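PDB 3S6F: hypothetical acetyltransferase from Deinococcus radiodurans, which binds coenzyme A and probably transfers an acetyl group from acetyl-CoA to an amine of a substrate. Local coordinates for residues V49-R54 against S92-R97; G70-S75 against D104-D109. All blocks are in the same frame, centred on the assembly; numbering follows the deposited sequence. Where two conformers were deposited one is given.

Interaction 1: residues V49-R54 against S92-R97; sequences VFVLAR and SELMRR. With COA (coenzyme A), chain B.
Val51 of strand 49-54 packs against Leu94 and Arg97 of the helix segment 92-97. At the start of that segment, Ser92 faces the cofactor: its OG donates to O1A of coenzyme A across 2.6 Å, and its backbone N reaches the same oxygen at 3.2 Å. With OG beside its own backbone N (chi1 -66°), hydroxyl and amide grip one phosphate oxygen together, a task for which a short polar residue suits. The next residue, Glu93, turns its carboxylate to Arg96 and Arg97, about one turn further on. Its OE1 takes Arg96 NH2 at 2.8 Å, nearly in the guanidinium plane, while OE2 offers its anti lone pair to Arg97 NE. Leu94 makes the main apolar contact with the strand, crossing Val51 obliquely. Its CD2 lies 3.8 Å from Val51 CG1 and also approaches Ala53 CB, a methyl small enough to let the leucine close on the sheet. The other branch of Val51, CG2, sits 3.9 Å from Arg97 CB; the arginine then runs extended from CG to NE, carrying its charge away from the strand to Glu93, with Phe12 as a cation-pi partner. An alanine at Val51 would lack CG1 and CG2, which would probably leave a gap beside Arg97 CB and reduce the contact with Leu94 CD2. No hydrogen bond joins the two segments. This is helix-on-sheet packing of the GNAT fold, in which the start of the helix after the pyrophosphate-binding loop holds coenzyme A.

Interaction 2: residues G70-S75 against D104-D109; sequences GILAAS and DLYMVD
Met107 N donates to Leu72 O and Ala74 N to Met107 O, both at 2.9 Å. Asp109 N follows with a bond of 3.1 Å to Ala74 O, completing the alternating pattern of a parallel strand pair. CA-H...O contacts fill the steps between, such as Ala73 CA to Met107 O at 3.3 Å. Two waters extend the polar network: one bridges Ile71 O and Tyr106 N before the strands begin, and the other donates to both Ala74 O and Asp109 OD1. The Asp109 carboxylate also forms a salt bridge to Arg134 and a hydrogen bond to Ser111, both of the second subunit; in the conformer given, Ser75 OG is hydrogen-bonded to Ser75 OG of that subunit.

Around this backbone core, Leu105 supplies much of the packing. Its two methyls divide the work: CD1 lies against Ala74 CB, while CD2 covers the backbone at Gly70 C and Ile71 N. The small side chain of Ala74 lets the leucine methyl lie close to the strand. Leu72 lies side by side with Tyr106, its CD1 3.7 Å from Tyr106 CB, and Ala73 CB meets Met107 CB on the same face as Ser75 and Asp109. The pairing closes a right-handed beta-alpha-beta unit of the GNAT fold, strand 73-81, helix 90-102 and strand 107-112, whose last strand continues the sheet antiparallel into the second subunit.

Overall arrangement
Both contacts are buried and involve the same sheet, yet their centres lie about 17 Å apart and they do not touch. Interaction 1 is near the centre of the chain, where helix 90-102 covers strand 49-54 mainly by apolar side chains, with the aliphatic base of Arg97, while its polar groups serve coenzyme A and a salt-bridge network. Interaction 2 lies farther out, at the subunit interface, and joins neighbouring strands by backbone hydrogen bonds, with bridging waters, and with polar and charged partners on the second subunit. The helix links them: it follows strand 73-81 and precedes strand 107-112, so the crossover whose strands pair in interaction 2 also supplies the helix of interaction 1.

Interaction 1: residues V49-R54 against S92-R97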
# COMPACT_ATOMS: atom_id res chain seq x y z
N VAL A 49 -1.04 6.63 8.56
CA VAL A 49 -0.20 6.95 9.70
C VAL A 49 1.17 7.34 9.17
O VAL A 49 1.55 7.00 8.03
CB VAL A 49 -0.08 5.78 10.72
CG1 VAL A 49 -1.44 5.41 11.35
CG2 VAL A 49 0.62 4.58 10.10
N PHE A 50 1.94 8.00 10.00
CA PHE A 50 3.32 8.36 9.67
C PHE A 50 4.08 8.61 10.96
O PHE A 50 3.47 8.80 12.02
CB PHE A 50 3.39 9.59 8.73
CG PHE A 50 2.79 10.81 9.32
CD1 PHE A 50 3.53 11.66 10.14
CD2 PHE A 50 1.47 11.14 9.08
CE1 PHE A 50 2.97 12.79 10.70
CE2 PHE A 50 0.92 12.28 9.65
CZ PHE A 50 1.67 13.09 10.45
N VAL A 51 5.41 8.62 10.85
CA VAL A 51 6.28 8.98 11.96
C VAL A 51 7.33 9.96 11.46
O VAL A 51 7.91 9.73 10.41
CB VAL A 51 6.96 7.76 12.63
CG1 VAL A 51 7.69 8.17 13.92
CG2 VAL A 51 5.96 6.64 12.92
N LEU A 52 7.53 11.04 12.20
CA LEU A 52 8.56 12.04 11.96
C LEU A 52 9.60 12.01 13.06
O LEU A 52 9.24 11.90 14.23
CB LEU A 52 7.93 13.46 11.94
CG LEU A 52 6.70 13.65 11.08
CD1 LEU A 52 6.20 15.09 11.14
CD2 LEU A 52 6.96 13.24 9.62
N ALA A 53 10.85 12.21 12.67
CA ALA A 53 11.98 12.40 13.57
C ALA A 53 12.46 13.83 13.40
O ALA A 53 12.72 14.25 12.28
CB ALA A 53 13.10 11.42 13.22
N ARG A 54 12.52 14.57 14.51
CA ARG A 54 12.79 16.01 14.49
C ARG A 54 13.94 16.36 15.42
O ARG A 54 14.05 15.82 16.52
CB ARG A 54 11.55 16.80 14.94
CG ARG A 54 10.32 16.49 14.08
CD ARG A 54 9.10 17.30 14.51
NE ARG A 54 9.20 18.69 14.14
CZ ARG A 54 8.34 19.63 14.50
NH1 ARG A 54 7.37 19.37 15.35
NH2 ARG A 54 8.49 20.83 14.02
N SER A 92 15.80 2.34 11.13
CA SER A 92 15.23 1.17 11.78
C SER A 92 14.21 1.56 12.84
O SER A 92 13.15 0.93 12.97
CB SER A 92 16.33 0.33 12.39
OG SER A 92 17.18 -0.22 11.38
N GLU A 93 14.51 2.60 13.60
CA GLU A 93 13.61 3.09 14.63
C GLU A 93 12.30 3.61 14.03
O GLU A 93 11.22 3.35 14.58
CB GLU A 93 14.31 4.14 15.48
CG GLU A 93 13.47 4.66 16.64
CD GLU A 93 13.18 3.68 17.73
OE1 GLU A 93 13.92 2.67 17.83
OE2 GLU A 93 12.23 3.90 18.48
N LEU A 94 12.41 4.37 12.94
CA LEU A 94 11.22 4.84 12.24
C LEU A 94 10.35 3.68 11.80
O LEU A 94 9.12 3.72 11.91
CB LEU A 94 11.62 5.72 11.07
CG LEU A 94 12.08 7.13 11.45
CD1 LEU A 94 12.77 7.80 10.25
CD2 LEU A 94 10.93 7.98 11.97
N MSE A 95 10.98 2.64 11.24
CA MSE A 95 10.23 1.46 10.82
C MSE A 95 9.52 0.78 12.01
O MSE A 95 8.34 0.43 11.93
CB MSE A 95 11.14 0.47 10.10
CG MSE A 95 11.49 0.85 8.69
SE MSE A 95 9.97 0.85 7.48
CE MSE A 95 9.57 -1.08 7.59
N ARG A 96 10.24 0.59 13.11
CA ARG A 96 9.59 -0.02 14.26
C ARG A 96 8.40 0.85 14.72
O ARG A 96 7.32 0.33 15.05
CB ARG A 96 10.59 -0.20 15.41
CG ARG A 96 11.61 -1.31 15.22
CD ARG A 96 12.42 -1.57 16.49
NE ARG A 96 13.34 -0.50 16.75
CZ ARG A 96 14.58 -0.44 16.24
NH1 ARG A 96 15.08 -1.42 15.47
NH2 ARG A 96 15.30 0.63 16.54
N ARG A 97 8.59 2.17 14.76
CA ARG A 97 7.53 3.05 15.21
C ARG A 97 6.33 3.06 14.27
O ARG A 97 5.20 3.10 14.74
CB ARG A 97 8.07 4.45 15.44
CG ARG A 97 8.92 4.52 16.72
CD ARG A 97 9.62 5.84 16.84
NE ARG A 97 10.38 5.95 18.09
CZ ARG A 97 9.91 6.51 19.20
NH1 ARG A 97 8.71 7.05 19.27
NH2 ARG A 97 10.73 6.57 20.25
N1A COA B . 23.06 0.12 0.35
C2A COA B . 23.57 -0.79 1.25
N3A COA B . 23.19 -0.80 2.57
C4A COA B . 22.31 0.14 2.99
C5A COA B . 21.80 1.09 2.11
C6A COA B . 22.16 1.06 0.76
N6A COA B . 21.66 1.93 -0.13
N7A COA B . 20.96 1.89 2.82
C8A COA B . 20.95 1.46 4.10
N9A COA B . 21.78 0.38 4.23
C1B COA B . 22.03 -0.41 5.43
C2B COA B . 23.48 -0.36 5.87
O2B COA B . 23.75 -1.60 6.44
C3B COA B . 23.53 0.70 6.97
O3B COA B . 24.61 0.54 7.88
P3B COA B . 25.97 1.40 7.70
O7A COA B . 26.51 1.06 6.34
O8A COA B . 25.61 2.87 7.78
O9A COA B . 26.86 0.96 8.83
C4B COA B . 22.17 0.46 7.59
O4B COA B . 21.31 0.12 6.52
C5B COA B . 21.63 1.67 8.33
O5B COA B . 20.55 1.26 9.16
P1A COA B . 19.92 2.37 10.15
O1A COA B . 18.91 1.63 10.96
O2A COA B . 20.96 3.16 10.87
O3A COA B . 19.11 3.26 9.10
P2A COA B . 19.47 4.72 8.54
O4A COA B . 20.86 4.75 8.05
O5A COA B . 19.06 5.72 9.56
O6A COA B . 18.41 4.78 7.35
CBP COA B . 17.72 4.31 5.11
CCP COA B . 18.35 3.74 6.38
CDP COA B . 16.32 4.85 5.44
CEP COA B . 17.59 3.17 4.07
CAP COA B . 18.67 5.41 4.62
OAP COA B . 19.86 4.86 4.08
C9P COA B . 18.01 6.25 3.54
O9P COA B . 17.24 7.28 3.87
N8P COA B . 18.24 5.99 2.26
C7P COA B . 17.62 6.77 1.19
C6P COA B . 16.14 6.44 0.96
C5P COA B . 15.93 4.95 0.91
O5P COA B . 16.68 4.25 0.22
N4P COA B . 14.91 4.49 1.64
C3P COA B . 14.40 3.14 1.53
C2P COA B . 13.08 3.20 0.76
S1P COA B . 13.29 3.60 -1.01

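Interaction 2: residues G70-S75 against D104-D109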
# COMPACT_ATOMS: atom_id res chain seq x y z
N GLY A 70 -6.66 -0.53 7.97
CA GLY A 70 -6.97 -0.74 9.38
C GLY A 70 -7.55 -2.07 9.73
O GLY A 70 -7.89 -2.31 10.91
N ILE A 71 -7.68 -2.96 8.76
CA ILE A 71 -8.33 -4.25 8.98
C ILE A 71 -7.47 -5.42 8.56
O ILE A 71 -7.41 -6.43 9.28
CB ILE A 71 -9.70 -4.35 8.28
CG1 ILE A 71 -10.66 -3.27 8.75
CG2 ILE A 71 -10.34 -5.74 8.43
CD1 ILE A 71 -11.93 -3.10 7.90
N LEU A 72 -6.84 -5.32 7.39
CA LEU A 72 -6.07 -6.44 6.83
C LEU A 72 -4.72 -6.05 6.28
O LEU A 72 -3.81 -6.88 6.31
CB LEU A 72 -6.87 -7.17 5.76
CG LEU A 72 -6.43 -8.61 5.46
CD1 LEU A 72 -6.83 -9.54 6.58
CD2 LEU A 72 -6.97 -9.07 4.08
N ALA A 73 -4.57 -4.83 5.72
CA ALA A 73 -3.40 -4.53 4.94
C ALA A 73 -2.89 -3.10 5.06
O ALA A 73 -3.68 -2.18 5.11
CB ALA A 73 -3.63 -4.87 3.44
N ALA A 74 -1.58 -2.98 4.96
CA ALA A 74 -0.90 -1.72 4.94
C ALA A 74 0.31 -1.81 4.01
O ALA A 74 0.86 -2.88 3.75
CB ALA A 74 -0.46 -1.30 6.34
N SER A 75 0.72 -0.65 3.49
CA SER A 75 1.97 -0.57 2.76
C SER A 75 2.71 0.70 3.10
O SER A 75 2.13 1.70 3.50
CB SER A 75 1.75 -0.66 1.25
OG SER A 75 1.07 0.51 0.77
N ASP A 104 -1.27 -4.74 14.46
CA ASP A 104 -0.90 -6.10 14.04
C ASP A 104 -1.70 -6.64 12.86
O ASP A 104 -2.06 -7.80 12.81
CB ASP A 104 -0.94 -7.06 15.23
CG ASP A 104 0.24 -6.86 16.19
OD1 ASP A 104 1.28 -6.28 15.79
OD2 ASP A 104 0.11 -7.34 17.32
N LEU A 105 -1.97 -5.79 11.89
CA LEU A 105 -2.56 -6.14 10.58
C LEU A 105 -1.95 -7.35 9.98
O LEU A 105 -0.72 -7.52 10.06
CB LEU A 105 -2.25 -5.04 9.55
CG LEU A 105 -2.81 -3.68 9.87
CD1 LEU A 105 -2.29 -2.62 8.90
CD2 LEU A 105 -4.38 -3.74 9.95
N TYR A 106 -2.71 -8.14 9.27
CA TYR A 106 -2.21 -9.30 8.62
C TYR A 106 -1.06 -9.03 7.65
O TYR A 106 -0.03 -9.71 7.70
CB TYR A 106 -3.38 -10.03 7.89
CG TYR A 106 -2.92 -11.23 7.10
CD1 TYR A 106 -2.13 -12.20 7.70
CD2 TYR A 106 -3.24 -11.40 5.77
CE1 TYR A 106 -1.66 -13.26 7.00
CE2 TYR A 106 -2.79 -12.50 5.04
CZ TYR A 106 -1.96 -13.43 5.69
OH TYR A 106 -1.40 -14.50 5.04
N MSE A 107 -1.22 -8.03 6.79
CA MSE A 107 -0.23 -7.75 5.75
C MSE A 107 0.38 -6.37 5.91
O MSE A 107 -0.34 -5.39 5.98
CB MSE A 107 -0.90 -7.77 4.37
CG MSE A 107 -1.51 -9.08 4.00
SE MSE A 107 -2.82 -8.90 2.53
CE MSE A 107 -1.67 -8.17 1.19
N VAL A 108 1.71 -6.31 5.88
CA VAL A 108 2.44 -5.06 5.71
C VAL A 108 3.45 -5.31 4.62
O VAL A 108 4.23 -6.28 4.72
CB VAL A 108 3.15 -4.58 6.97
CG1 VAL A 108 3.81 -3.22 6.72
CG2 VAL A 108 2.14 -4.47 8.17
N ASP A 109 3.47 -4.46 3.61
CA ASP A 109 4.30 -4.67 2.45
C ASP A 109 4.96 -3.38 1.98
O ASP A 109 4.42 -2.28 2.15
CB ASP A 109 3.47 -5.24 1.27
CG ASP A 109 2.86 -6.61 1.54
OD1 ASP A 109 1.97 -6.72 2.43
OD2 ASP A 109 3.24 -7.57 0.87
O HOH W 1 -5.46 -8.22 10.08
O HOH W 2 -0.17 -4.92 2.14